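Local structure of uncharacterized protein (Bacteroides eggerthii, 4FTD) at residues 310-315 against 320-325. The protein is of unknown function but combines a six-bladed beta-propeller with an immunoglobulin-like domain and may take part in carbohydrate metabolism. Sequence-based numbering, arbitrary orientation.
Sequences QYLWSG and VTLVDE
The Tyr311 ring receives Val323 O at its edge, near the ring plane, while Glu325 CB comes obliquely to within 3.5 Å of Tyr311 CE1. Ring and glutamate side chain run side by side in the same direction, so one water can join Tyr311 OH to Glu325 OE1, to which it donates; Glu325 OE2 meets Lys273 in a salt bridge. A large flat ring with a polar end suits this place, for it also touches Val302 and Arg304 and meets Phe262 edge-to-face. The Trp313 indole takes Val323 CG1 at its edge, 4.1 Å from CE3. With CG anti to the backbone N (chi1 173°), this broad apolar ring meets Phe271, and NE1 hydrogen-bonds to Thr300 OG1. The extended Gln310 turns one amide face to Leu322 CD2, 3.8 Å from both OE1 and NE2. Strands 311-315 and 318-323 form a beta hairpin, the middle pair of a four-stranded antiparallel propeller blade. Tyr311–Val323 and Trp313–Thr321 are hydrogen-bonded pairs, the straightest bond being Trp313 N to Thr321 O (2.8 Å, 173°). Beta-branched Val323 is at home in a strand, its CG2 meeting Tyr311 CB. The non-hydrogen-bonded pair Leu312–Leu322 turns to the other face, where Leu312 CD2 lies 3.9 Å from Leu322 CD1 and Leu312 CD1 reaches Val320 CG1; these leucines offer methyls to Leu385 and Ile381 of helix 381-390.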
ATOM      1  N   GLN A 310      18.282   4.227   1.886  1.00 56.57           N
ATOM      2  CA  GLN A 310      17.476   5.438   2.102  1.00 55.43           C
ATOM      3  C   GLN A 310      16.152   5.138   2.783  1.00 51.21           C
ATOM      4  O   GLN A 310      15.659   4.014   2.767  1.00 51.24           O
ATOM      5  CB  GLN A 310      17.191   6.125   0.798  1.00 54.25           C
ATOM      6  CG  GLN A 310      18.436   6.559   0.052  1.00 58.26           C
ATOM      7  CD  GLN A 310      18.084   7.228  -1.252  1.00 62.13           C
ATOM      8  OE1 GLN A 310      17.225   6.724  -2.002  1.00 61.42           O
ATOM      9  NE2 GLN A 310      18.724   8.370  -1.539  1.00 60.79           N
ATOM     10  N   TYR A 311      15.597   6.172   3.408  1.00 50.29           N
ATOM     11  CA  TYR A 311      14.405   6.070   4.266  1.00 45.03           C
ATOM     12  C   TYR A 311      13.463   7.215   3.966  1.00 41.71           C
ATOM     13  O   TYR A 311      13.887   8.239   3.399  1.00 49.86           O
ATOM     14  CB  TYR A 311      14.802   6.161   5.758  1.00 43.74           C
ATOM     15  CG  TYR A 311      15.725   5.048   6.214  1.00 46.47           C
ATOM     16  CD1 TYR A 311      17.072   4.991   5.799  1.00 51.72           C
ATOM     17  CD2 TYR A 311      15.253   4.030   7.042  1.00 50.53           C
ATOM     18  CE1 TYR A 311      17.893   3.943   6.189  1.00 57.71           C
ATOM     19  CE2 TYR A 311      16.079   2.994   7.447  1.00 54.27           C
ATOM     20  CZ  TYR A 311      17.394   2.954   7.018  1.00 58.71           C
ATOM     21  OH  TYR A 311      18.181   1.899   7.402  1.00 56.52           O
ATOM     22  N   LEU A 312      12.199   7.053   4.362  1.00 49.50           N
ATOM     23  CA  LEU A 312      11.232   8.121   4.246  1.00 43.73           C
ATOM     24  C   LEU A 312      10.903   8.548   5.671  1.00 45.06           C
ATOM     25  O   LEU A 312      10.613   7.739   6.517  1.00 43.57           O
ATOM     26  CB  LEU A 312       9.994   7.699   3.481  1.00 45.03           C
ATOM     27  CG  LEU A 312      10.096   7.362   2.004  1.00 49.20           C
ATOM     28  CD1 LEU A 312       8.677   7.069   1.524  1.00 44.39           C
ATOM     29  CD2 LEU A 312      10.725   8.524   1.222  1.00 46.66           C
ATOM     30  N   TRP A 313      11.011   9.844   5.929  1.00 45.48           N
ATOM     31  CA  TRP A 313      10.667  10.429   7.201  1.00 44.53           C
ATOM     32  C   TRP A 313       9.479  11.348   6.998  1.00 45.23           C
ATOM     33  O   TRP A 313       9.448  12.122   6.053  1.00 42.00           O
ATOM     34  CB  TRP A 313      11.848  11.247   7.700  1.00 45.42           C
ATOM     35  CG  TRP A 313      11.631  12.081   8.930  1.00 44.36           C
ATOM     36  CD1 TRP A 313      10.842  11.779  10.012  1.00 43.23           C
ATOM     37  CD2 TRP A 313      12.285  13.302   9.254  1.00 46.88           C
ATOM     38  NE1 TRP A 313      10.929  12.752  10.958  1.00 44.98           N
ATOM     39  CE2 TRP A 313      11.833  13.691  10.539  1.00 42.64           C
ATOM     40  CE3 TRP A 313      13.202  14.123   8.581  1.00 49.08           C
ATOM     41  CZ2 TRP A 313      12.248  14.862  11.161  1.00 46.33           C
ATOM     42  CZ3 TRP A 313      13.633  15.305   9.209  1.00 52.71           C
ATOM     43  CH2 TRP A 313      13.157  15.657  10.489  1.00 54.41           C
ATOM     44  N   SER A 314       8.482  11.214   7.857  1.00 42.79           N
ATOM     45  CA  SER A 314       7.405  12.174   7.923  1.00 46.21           C
ATOM     46  C   SER A 314       6.881  12.321   9.346  1.00 44.61           C
ATOM     47  O   SER A 314       7.186  11.502  10.261  1.00 43.38           O
ATOM     48  CB  SER A 314       6.273  11.858   6.933  1.00 44.38           C
ATOM     49  OG  SER A 314       5.387  10.862   7.435  1.00 39.61           O
ATOM     50  N   GLY A 315       6.107  13.399   9.511  1.00 47.76           N
ATOM     51  CA  GLY A 315       5.493  13.779  10.779  1.00 45.27           C
ATOM     52  C   GLY A 315       4.321  14.727  10.539  1.00 40.84           C
ATOM     53  O   GLY A 315       3.955  15.028   9.383  1.00 44.96           O
ATOM     54  N   VAL A 320       6.447  14.057   3.678  1.00 49.18           N
ATOM     55  CA  VAL A 320       7.213  12.849   3.352  1.00 49.10           C
ATOM     56  C   VAL A 320       8.521  13.287   2.670  1.00 47.72           C
ATOM     57  O   VAL A 320       8.511  13.955   1.628  1.00 52.63           O
ATOM     58  CB  VAL A 320       6.387  11.872   2.474  1.00 48.07           C
ATOM     59  CG1 VAL A 320       7.237  10.711   1.994  1.00 45.73           C
ATOM     60  CG2 VAL A 320       5.178  11.347   3.259  1.00 44.52           C
ATOM     61  N   THR A 321       9.636  12.950   3.306  1.00 45.97           N
ATOM     62  CA  THR A 321      10.970  13.391   2.905  1.00 51.66           C
ATOM     63  C   THR A 321      11.893  12.182   2.801  1.00 48.92           C
ATOM     64  O   THR A 321      11.985  11.366   3.735  1.00 47.02           O
ATOM     65  CB  THR A 321      11.546  14.388   3.964  1.00 56.57           C
ATOM     66  OG1 THR A 321      10.663  15.519   4.151  1.00 56.59           O
ATOM     67  CG2 THR A 321      12.947  14.858   3.599  1.00 53.45           C
ATOM     68  N   LEU A 322      12.595  12.089   1.683  1.00 54.18           N
ATOM     69  CA  LEU A 322      13.613  11.083   1.482  1.00 53.30           C
ATOM     70  C   LEU A 322      14.855  11.550   2.269  1.00 53.61           C
ATOM     71  O   LEU A 322      15.303  12.688   2.095  1.00 57.06           O
ATOM     72  CB  LEU A 322      13.940  10.954  -0.015  1.00 54.20           C
ATOM     73  CG  LEU A 322      14.973   9.908  -0.453  1.00 53.59           C
ATOM     74  CD1 LEU A 322      14.412   8.533  -0.146  1.00 43.58           C
ATOM     75  CD2 LEU A 322      15.324  10.022  -1.939  1.00 55.39           C
ATOM     76  N   VAL A 323      15.401  10.666   3.102  1.00 55.10           N
ATOM     77  CA  VAL A 323      16.589  10.935   3.927  1.00 51.34           C
ATOM     78  C   VAL A 323      17.582   9.771   3.908  1.00 53.32           C
ATOM     79  O   VAL A 323      17.220   8.666   3.562  1.00 53.49           O
ATOM     80  CB  VAL A 323      16.174  11.224   5.395  1.00 48.74           C
ATOM     81  CG1 VAL A 323      15.194  12.403   5.457  1.00 44.24           C
ATOM     82  CG2 VAL A 323      15.540   9.995   6.020  1.00 41.10           C
ATOM     83  N   ASP A 324      18.839  10.029   4.262  1.00 56.11           N
ATOM     84  CA  ASP A 324      19.842   8.956   4.415  1.00 55.94           C
ATOM     85  C   ASP A 324      19.685   8.297   5.784  1.00 59.57           C
ATOM     86  O   ASP A 324      18.792   8.680   6.549  1.00 55.62           O
ATOM     87  CB  ASP A 324      21.284   9.494   4.153  1.00 63.24           C
ATOM     88  CG  ASP A 324      21.716  10.572   5.138  1.00 66.67           C
ATOM     89  OD1 ASP A 324      21.283  10.547   6.329  1.00 63.16           O
ATOM     90  OD2 ASP A 324      22.503  11.446   4.713  1.00 75.64           O
ATOM     91  N   GLU A 325      20.518   7.312   6.134  1.00 64.40           N
ATOM     92  CA  GLU A 325      20.318   6.616   7.432  1.00 65.50           C
ATOM     93  C   GLU A 325      20.689   7.457   8.686  1.00 59.95           C
ATOM     94  O   GLU A 325      20.482   7.012   9.800  1.00 59.17           O
ATOM     95  CB  GLU A 325      20.939   5.211   7.470  1.00 75.60           C
ATOM     96  CG  GLU A 325      22.454   5.113   7.645  1.00 88.51           C
ATOM     97  CD  GLU A 325      22.885   3.710   8.063  1.00 90.20           C
ATOM     98  OE1 GLU A 325      22.315   2.731   7.558  1.00 99.21           O
ATOM     99  OE2 GLU A 325      23.792   3.574   8.902  1.00 95.13           O
TER
HETATM  100  O   HOH W   1      20.352   1.707   5.891  1.00 68.19           O